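PDB 3I36: vascular protein tyrosine phosphatase 1 from Rattus norvegicus, which probably removes phosphate from phosphotyrosine residues of proteins by hydrolysis, acting through the catalytic domain of a receptor-type membrane phosphatase. Local coordinates for residues Leu60-Glu66 / Leu80-Arg86; Glu181-Phe187 / Leu200-Thr206. All coordinates share one frame; numbering follows the deposited sequence.

Contact 1. Residues Leu60-Glu66 / Leu80-Arg86; sequences LPKYAAE and LPYDISR
D83 turns its carboxylate onto the backbone of 60-66 and takes one amide on each oxygen. OD2 accepts the N-H of Y63 at 2.7 Å, on the syn side but 21° out of the carboxylate plane; OD1 receives A64 N at 3.1 Å through its syn lone pair, in a straighter bond. Both amides lie at the start of a short, weakly bonded helix, about 63-66, whose dipole may help to stabilise the negative charge. With CG beside its own backbone N (chi1 -66°), D83 can hold these amides while its N donates to P61 O at 2.9 Å. A water extends the grip, donating to D83 OD1 and P81 O and accepting from A65 N. Segment 80-86 follows the phosphotyrosine-recognition loop of the protein tyrosine phosphatase domain, and the side chain of P81 lies about 8 Å from that of V248, which probably contributes to substrate binding. Apolar contacts flank the polar centre. L60 CB sits over one face of the Y82 ring, 3.8 Å from its centroid, in a CH-pi contact, while K62 CG meets the same ring at its edge. A65 CB packs against L80 CB at 3.5 Å and also touches P81 CD. Farther out, A64 CB lies over the centre of the R86 guanidinium, a group that D98 anchors by a salt bridge to NH2.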
loop_
_atom_site.group_PDB
_atom_site.type_symbol
_atom_site.label_atom_id
_atom_site.label_comp_id
_atom_site.label_asym_id
_atom_site.label_seq_id
_atom_site.Cartn_x
_atom_site.Cartn_y
_atom_site.Cartn_z
ATOM N N LEU A 60 15.870 -8.561 8.481
ATOM C CA LEU A 60 15.369 -9.599 7.590
ATOM C C LEU A 60 16.160 -9.497 6.302
ATOM O O LEU A 60 16.328 -8.396 5.777
ATOM C CB LEU A 60 13.890 -9.404 7.286
ATOM C CG LEU A 60 12.951 -9.761 8.439
ATOM C CD1 LEU A 60 11.572 -9.183 8.151
ATOM C CD2 LEU A 60 12.889 -11.273 8.574
ATOM N N PRO A 61 16.669 -10.634 5.809
ATOM C CA PRO A 61 17.454 -10.644 4.572
ATOM C C PRO A 61 16.676 -10.036 3.412
ATOM O O PRO A 61 15.457 -10.207 3.315
ATOM C CB PRO A 61 17.692 -12.135 4.327
ATOM C CG PRO A 61 17.700 -12.724 5.684
ATOM C CD PRO A 61 16.710 -11.935 6.499
ATOM N N LYS A 62 17.391 -9.319 2.551
ATOM C CA LYS A 62 16.820 -8.718 1.357
ATOM C C LYS A 62 17.776 -9.059 0.232
ATOM O O LYS A 62 18.177 -8.184 -0.538
ATOM C CB LYS A 62 16.766 -7.193 1.488
ATOM C CG LYS A 62 16.462 -6.675 2.871
ATOM C CD LYS A 62 17.001 -5.272 3.075
ATOM C CE LYS A 62 18.496 -5.293 3.290
ATOM N NZ LYS A 62 18.878 -4.233 4.236
ATOM N N TYR A 63 18.151 -10.325 0.136
ATOM C CA TYR A 63 19.168 -10.732 -0.819
ATOM C C TYR A 63 18.731 -10.521 -2.265
ATOM O O TYR A 63 19.505 -10.034 -3.071
ATOM C CB TYR A 63 19.558 -12.191 -0.603
ATOM C CG TYR A 63 20.196 -12.414 0.741
ATOM C CD1 TYR A 63 21.046 -11.458 1.284
ATOM C CD2 TYR A 63 19.959 -13.572 1.468
ATOM C CE1 TYR A 63 21.638 -11.644 2.514
ATOM C CE2 TYR A 63 20.549 -13.770 2.705
ATOM C CZ TYR A 63 21.389 -12.800 3.223
ATOM O OH TYR A 63 21.984 -12.975 4.453
ATOM N N ALA A 64 17.501 -10.903 -2.603
ATOM C CA ALA A 64 17.075 -10.787 -3.996
ATOM C C ALA A 64 17.146 -9.323 -4.419
ATOM O O ALA A 64 17.629 -8.996 -5.500
ATOM C CB ALA A 64 15.660 -11.339 -4.194
ATOM N N ALA A 65 16.674 -8.443 -3.546
ATOM C CA ALA A 65 16.672 -7.006 -3.821
ATOM C C ALA A 65 18.069 -6.457 -4.049
ATOM O O ALA A 65 18.222 -5.417 -4.674
ATOM C CB ALA A 65 16.014 -6.247 -2.690
ATOM N N GLU A 66 19.074 -7.145 -3.517
ATOM C CA GLU A 66 20.450 -6.664 -3.563
ATOM C C GLU A 66 21.256 -7.299 -4.690
ATOM O O GLU A 66 22.405 -6.915 -4.942
ATOM C CB GLU A 66 21.128 -6.895 -2.208
ATOM C CG GLU A 66 20.593 -5.974 -1.127
ATOM C CD GLU A 66 21.009 -6.383 0.280
ATOM O OE1 GLU A 66 21.458 -7.532 0.469
ATOM O OE2 GLU A 66 20.868 -5.551 1.201
ATOM N N LEU A 80 14.012 -1.884 0.191
ATOM C CA LEU A 80 14.180 -3.168 -0.460
ATOM C C LEU A 80 13.262 -4.169 0.191
ATOM O O LEU A 80 13.177 -4.231 1.411
ATOM C CB LEU A 80 15.610 -3.657 -0.301
ATOM C CG LEU A 80 16.655 -2.648 -0.755
ATOM C CD1 LEU A 80 18.030 -3.256 -0.570
ATOM C CD2 LEU A 80 16.426 -2.256 -2.214
ATOM N N PRO A 81 12.611 -4.988 -0.631
ATOM C CA PRO A 81 11.694 -5.999 -0.111
ATOM C C PRO A 81 12.474 -7.072 0.643
ATOM O O PRO A 81 13.510 -7.539 0.168
ATOM C CB PRO A 81 11.084 -6.591 -1.380
ATOM C CG PRO A 81 12.166 -6.368 -2.462
ATOM C CD PRO A 81 12.655 -4.974 -2.103
ATOM N N TYR A 82 11.974 -7.469 1.806
ATOM C CA TYR A 82 12.543 -8.612 2.493
ATOM C C TYR A 82 12.213 -9.872 1.712
ATOM O O TYR A 82 11.113 -10.013 1.179
ATOM C CB TYR A 82 11.994 -8.726 3.919
ATOM C CG TYR A 82 12.262 -7.492 4.728
ATOM C CD1 TYR A 82 13.544 -6.956 4.790
ATOM C CD2 TYR A 82 11.243 -6.861 5.439
ATOM C CE1 TYR A 82 13.810 -5.816 5.521
ATOM C CE2 TYR A 82 11.499 -5.713 6.183
ATOM C CZ TYR A 82 12.784 -5.199 6.219
ATOM O OH TYR A 82 13.064 -4.078 6.951
ATOM N N ASP A 83 13.182 -10.774 1.641
ATOM C CA ASP A 83 13.011 -12.037 0.936
ATOM C C ASP A 83 11.828 -12.805 1.487
ATOM O O ASP A 83 11.108 -13.477 0.758
ATOM C CB ASP A 83 14.262 -12.883 1.108
ATOM C CG ASP A 83 15.470 -12.263 0.441
ATOM O OD1 ASP A 83 15.294 -11.704 -0.653
ATOM O OD2 ASP A 83 16.581 -12.312 1.012
ATOM N N ILE A 84 11.636 -12.712 2.791
ATOM C CA ILE A 84 10.641 -13.552 3.435
ATOM C C ILE A 84 9.214 -13.252 2.961
ATOM O O ILE A 84 8.325 -14.084 3.087
ATOM C CB ILE A 84 10.724 -13.416 4.971
ATOM C CG1 ILE A 84 9.966 -14.554 5.655
ATOM C CG2 ILE A 84 10.233 -12.046 5.415
ATOM C CD1 ILE A 84 10.324 -14.709 7.113
ATOM N N SER A 85 9.005 -12.063 2.410
ATOM C CA SER A 85 7.662 -11.622 2.080
ATOM C C SER A 85 7.582 -11.086 0.664
ATOM O O SER A 85 6.530 -10.620 0.233
ATOM C CB SER A 85 7.250 -10.501 3.043
ATOM O OG SER A 85 8.206 -9.445 2.988
ATOM N N ARG A 86 8.693 -11.142 -0.062
ATOM C CA ARG A 86 8.728 -10.470 -1.343
ATOM C C ARG A 86 7.827 -11.197 -2.330
ATOM O O ARG A 86 7.637 -12.418 -2.256
ATOM C CB ARG A 86 10.164 -10.346 -1.876
ATOM C CG ARG A 86 10.755 -11.636 -2.379
ATOM C CD ARG A 86 12.133 -11.378 -2.952
ATOM N NE ARG A 86 12.722 -12.600 -3.464
ATOM C CZ ARG A 86 12.762 -12.909 -4.755
ATOM N NH1 ARG A 86 12.252 -12.075 -5.651
ATOM N NH2 ARG A 86 13.311 -14.046 -5.138
HETATM O O HOH W 1 13.736 -11.857 4.581
HETATM O O HOH W 2 14.941 -9.258 -1.470
#

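Contact 2. Residues Glu181-Phe187 / Leu200-Thr206; sequences EWTIRDF and LRQFHFT
The R185 guanidinium carries T183 CG2 over one face and meets Q202 and H204 at its edge. Its NH1 serves both: it points nearly straight at H204 ND1 (2.9 Å), close to the imidazole plane, and reaches Q202 OE1 at 2.8 Å from above the amide plane, 49° out of it. ND1 is thus an acceptor, and H204 NE2 is bonded to T144 O, consistent with a neutral ring; T206 CG2 lies over the centre of one face of that ring. R185 NE turns to E176 in a salt bridge, and Q202 NE2 to the hydroxyl of Y157. The edge of the F187 ring rests on Q202 CB. These groups share one side of an antiparallel beta hairpin, strands 182-191 and 196-205, within the mixed sheet of the phosphatase domain; the second strand runs on toward the WPD loop and D210, a probable substrate-binding residue. T183-H204, R185-Q202 and F187-L200 are its hydrogen-bonded pairs. On the other side, facing helix 218-231, F205 CE2 meets the edge of the W182 indole, 3.8 Å from CE3, and R201 CG covers a face of F203. R201, bent at chi3 (-57°), grips D186 side-on: R201 NE lies 2.6 Å from D186 OD1. The second bond, R201 NH2 to D186 OD2, measures 2.7 Å. I184 CG2 rests against the CD of R201. A leucine in place of R201 would probably leave the D186 carboxylate without its charged mate and free to turn.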
loop_
_atom_site.group_PDB
_atom_site.type_symbol
_atom_site.label_atom_id
_atom_site.label_comp_id
_atom_site.label_asym_id
_atom_site.label_seq_id
_atom_site.Cartn_x
_atom_site.Cartn_y
_atom_site.Cartn_z
ATOM N N GLU A 181 -10.191 14.917 -5.099
ATOM C CA GLU A 181 -9.583 14.118 -4.033
ATOM C C GLU A 181 -8.904 12.870 -4.569
ATOM O O GLU A 181 -7.851 12.467 -4.085
ATOM C CB GLU A 181 -10.649 13.715 -3.010
ATOM C CG GLU A 181 -11.229 14.890 -2.235
ATOM C CD GLU A 181 -12.181 15.742 -3.066
ATOM O OE1 GLU A 181 -12.725 15.225 -4.071
ATOM O OE2 GLU A 181 -12.392 16.923 -2.706
ATOM N N TRP A 182 -9.532 12.248 -5.557
ATOM C CA TRP A 182 -8.988 11.044 -6.156
ATOM C C TRP A 182 -9.611 10.767 -7.505
ATOM O O TRP A 182 -10.686 11.276 -7.848
ATOM C CB TRP A 182 -9.196 9.827 -5.251
ATOM C CG TRP A 182 -10.614 9.632 -4.793
ATOM C CD1 TRP A 182 -11.670 9.163 -5.530
ATOM C CD2 TRP A 182 -11.123 9.889 -3.484
ATOM N NE1 TRP A 182 -12.804 9.114 -4.753
ATOM C CE2 TRP A 182 -12.492 9.550 -3.492
ATOM C CE3 TRP A 182 -10.546 10.363 -2.302
ATOM C CZ2 TRP A 182 -13.299 9.672 -2.356
ATOM C CZ3 TRP A 182 -11.351 10.490 -1.178
ATOM C CH2 TRP A 182 -12.714 10.145 -1.217
ATOM N N THR A 183 -8.911 9.945 -8.267
ATOM C CA THR A 183 -9.373 9.520 -9.563
ATOM C C THR A 183 -9.492 8.019 -9.521
ATOM O O THR A 183 -8.641 7.336 -8.965
ATOM C CB THR A 183 -8.373 9.929 -10.641
ATOM O OG1 THR A 183 -8.359 11.353 -10.723
ATOM C CG2 THR A 183 -8.739 9.311 -12.000
ATOM N N ILE A 184 -10.568 7.513 -10.094
ATOM C CA ILE A 184 -10.770 6.093 -10.142
ATOM C C ILE A 184 -10.775 5.687 -11.594
ATOM O O ILE A 184 -11.478 6.284 -12.423
ATOM C CB ILE A 184 -12.079 5.694 -9.442
ATOM C CG1 ILE A 184 -11.988 6.065 -7.955
ATOM C CG2 ILE A 184 -12.330 4.202 -9.605
ATOM C CD1 ILE A 184 -13.283 5.903 -7.196
ATOM N N ARG A 185 -9.951 4.698 -11.911
ATOM C CA ARG A 185 -9.819 4.261 -13.287
ATOM C C ARG A 185 -10.128 2.789 -13.349
ATOM O O ARG A 185 -9.671 2.009 -12.518
ATOM C CB ARG A 185 -8.408 4.536 -13.795
ATOM C CG ARG A 185 -7.982 5.987 -13.590
ATOM C CD ARG A 185 -6.686 6.294 -14.337
ATOM N NE ARG A 185 -6.318 7.686 -14.141
ATOM C CZ ARG A 185 -5.570 8.121 -13.134
ATOM N NH1 ARG A 185 -5.081 7.261 -12.248
ATOM N NH2 ARG A 185 -5.295 9.414 -13.022
ATOM N N ASP A 186 -10.927 2.419 -14.336
ATOM C CA ASP A 186 -11.167 1.022 -14.592
ATOM C C ASP A 186 -10.421 0.622 -15.835
ATOM O O ASP A 186 -10.362 1.374 -16.816
ATOM C CB ASP A 186 -12.653 0.743 -14.746
ATOM C CG ASP A 186 -13.347 0.622 -13.421
ATOM O OD1 ASP A 186 -12.727 0.076 -12.495
ATOM O OD2 ASP A 186 -14.505 1.068 -13.300
ATOM N N PHE A 187 -9.864 -0.580 -15.786
ATOM C CA PHE A 187 -9.168 -1.153 -16.909
ATOM C C PHE A 187 -9.648 -2.570 -17.126
ATOM O O PHE A 187 -10.280 -3.188 -16.265
ATOM C CB PHE A 187 -7.672 -1.215 -16.635
ATOM C CG PHE A 187 -7.082 0.093 -16.232
ATOM C CD1 PHE A 187 -6.520 0.933 -17.181
ATOM C CD2 PHE A 187 -7.097 0.490 -14.905
ATOM C CE1 PHE A 187 -5.985 2.151 -16.809
ATOM C CE2 PHE A 187 -6.549 1.708 -14.519
ATOM C CZ PHE A 187 -5.996 2.542 -15.476
ATOM N N LEU A 200 -9.642 -4.430 -13.632
ATOM C CA LEU A 200 -8.820 -3.921 -12.573
ATOM C C LEU A 200 -9.302 -2.518 -12.371
ATOM O O LEU A 200 -9.578 -1.804 -13.333
ATOM C CB LEU A 200 -7.336 -3.949 -12.957
ATOM C CG LEU A 200 -6.438 -3.377 -11.853
ATOM C CD1 LEU A 200 -5.130 -4.155 -11.725
ATOM C CD2 LEU A 200 -6.174 -1.895 -12.086
ATOM N N ARG A 201 -9.469 -2.146 -11.113
ATOM C CA ARG A 201 -9.797 -0.781 -10.796
ATOM C C ARG A 201 -8.626 -0.198 -10.045
ATOM O O ARG A 201 -8.072 -0.824 -9.140
ATOM C CB ARG A 201 -11.058 -0.715 -9.918
ATOM C CG ARG A 201 -11.332 0.692 -9.395
ATOM C CD ARG A 201 -12.775 0.841 -8.996
ATOM N NE ARG A 201 -13.662 0.537 -10.109
ATOM C CZ ARG A 201 -14.974 0.389 -9.984
ATOM N NH1 ARG A 201 -15.541 0.524 -8.790
ATOM N NH2 ARG A 201 -15.714 0.103 -11.048
ATOM N N GLN A 202 -8.264 1.015 -10.422
ATOM C CA GLN A 202 -7.170 1.697 -9.811
ATOM C C GLN A 202 -7.747 2.873 -9.066
ATOM O O GLN A 202 -8.419 3.725 -9.651
ATOM C CB GLN A 202 -6.211 2.219 -10.874
ATOM C CG GLN A 202 -5.040 2.982 -10.297
ATOM C CD GLN A 202 -4.433 3.894 -11.345
ATOM O OE1 GLN A 202 -5.152 4.452 -12.169
ATOM N NE2 GLN A 202 -3.114 4.040 -11.326
ATOM N N PHE A 203 -7.492 2.901 -7.772
ATOM C CA PHE A 203 -7.936 3.989 -6.924
ATOM C C PHE A 203 -6.761 4.906 -6.758
ATOM O O PHE A 203 -5.807 4.594 -6.051
ATOM C CB PHE A 203 -8.395 3.438 -5.585
ATOM C CG PHE A 203 -9.530 2.463 -5.710
ATOM C CD1 PHE A 203 -10.846 2.883 -5.577
ATOM C CD2 PHE A 203 -9.283 1.140 -6.015
ATOM C CE1 PHE A 203 -11.889 1.985 -5.702
ATOM C CE2 PHE A 203 -10.316 0.241 -6.146
ATOM C CZ PHE A 203 -11.623 0.662 -5.984
ATOM N N HIS A 204 -6.822 6.032 -7.448
ATOM C CA HIS A 204 -5.721 6.960 -7.440
ATOM C C HIS A 204 -6.023 8.105 -6.495
ATOM O O HIS A 204 -6.772 9.020 -6.827
ATOM C CB HIS A 204 -5.452 7.491 -8.843
ATOM C CG HIS A 204 -4.158 8.228 -8.949
ATOM N ND1 HIS A 204 -3.630 8.644 -10.150
ATOM C CD2 HIS A 204 -3.265 8.586 -7.997
ATOM C CE1 HIS A 204 -2.480 9.258 -9.932
ATOM N NE2 HIS A 204 -2.231 9.226 -8.635
ATOM N N PHE A 205 -5.457 8.023 -5.297
ATOM C CA PHE A 205 -5.567 9.088 -4.322
ATOM C C PHE A 205 -4.574 10.148 -4.741
ATOM O O PHE A 205 -3.366 9.957 -4.630
ATOM C CB PHE A 205 -5.190 8.571 -2.949
ATOM C CG PHE A 205 -5.594 9.479 -1.833
ATOM C CD1 PHE A 205 -4.658 10.293 -1.214
ATOM C CD2 PHE A 205 -6.917 9.528 -1.409
ATOM C CE1 PHE A 205 -5.027 11.131 -0.176
ATOM C CE2 PHE A 205 -7.294 10.353 -0.371
ATOM C CZ PHE A 205 -6.344 11.163 0.250
ATOM N N THR A 206 -5.079 11.269 -5.232
ATOM C CA THR A 206 -4.201 12.270 -5.811
ATOM C C THR A 206 -3.961 13.424 -4.858
ATOM O O THR A 206 -3.190 14.335 -5.163
ATOM C CB THR A 206 -4.827 12.856 -7.071
ATOM O OG1 THR A 206 -6.138 13.336 -6.750
ATOM C CG2 THR A 206 -4.937 11.797 -8.148
HETATM O O HOH W 3 -7.983 13.165 -8.658
#

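Contacts 1 and 2 lie on opposite sides of the chain's centre, their own centres about 29 Å apart and their nearest atoms about 17 Å apart, and they share no helix or strand. Contact 1 is a partly buried meeting of loop and short helix near the surface, where one carboxylate and ordered water bind backbone amides at the start of that helix, which are not paired in a sheet here. Contact 2 is buried in the main sheet: the backbone is paired strand to strand, charged side chains such as D186 and R201 pair with one another, and aromatic rings pack under helix 218-231. Each has a side chain not far from a probable substrate-binding residue, P81 in contact 1 and F205, near R250, in contact 2.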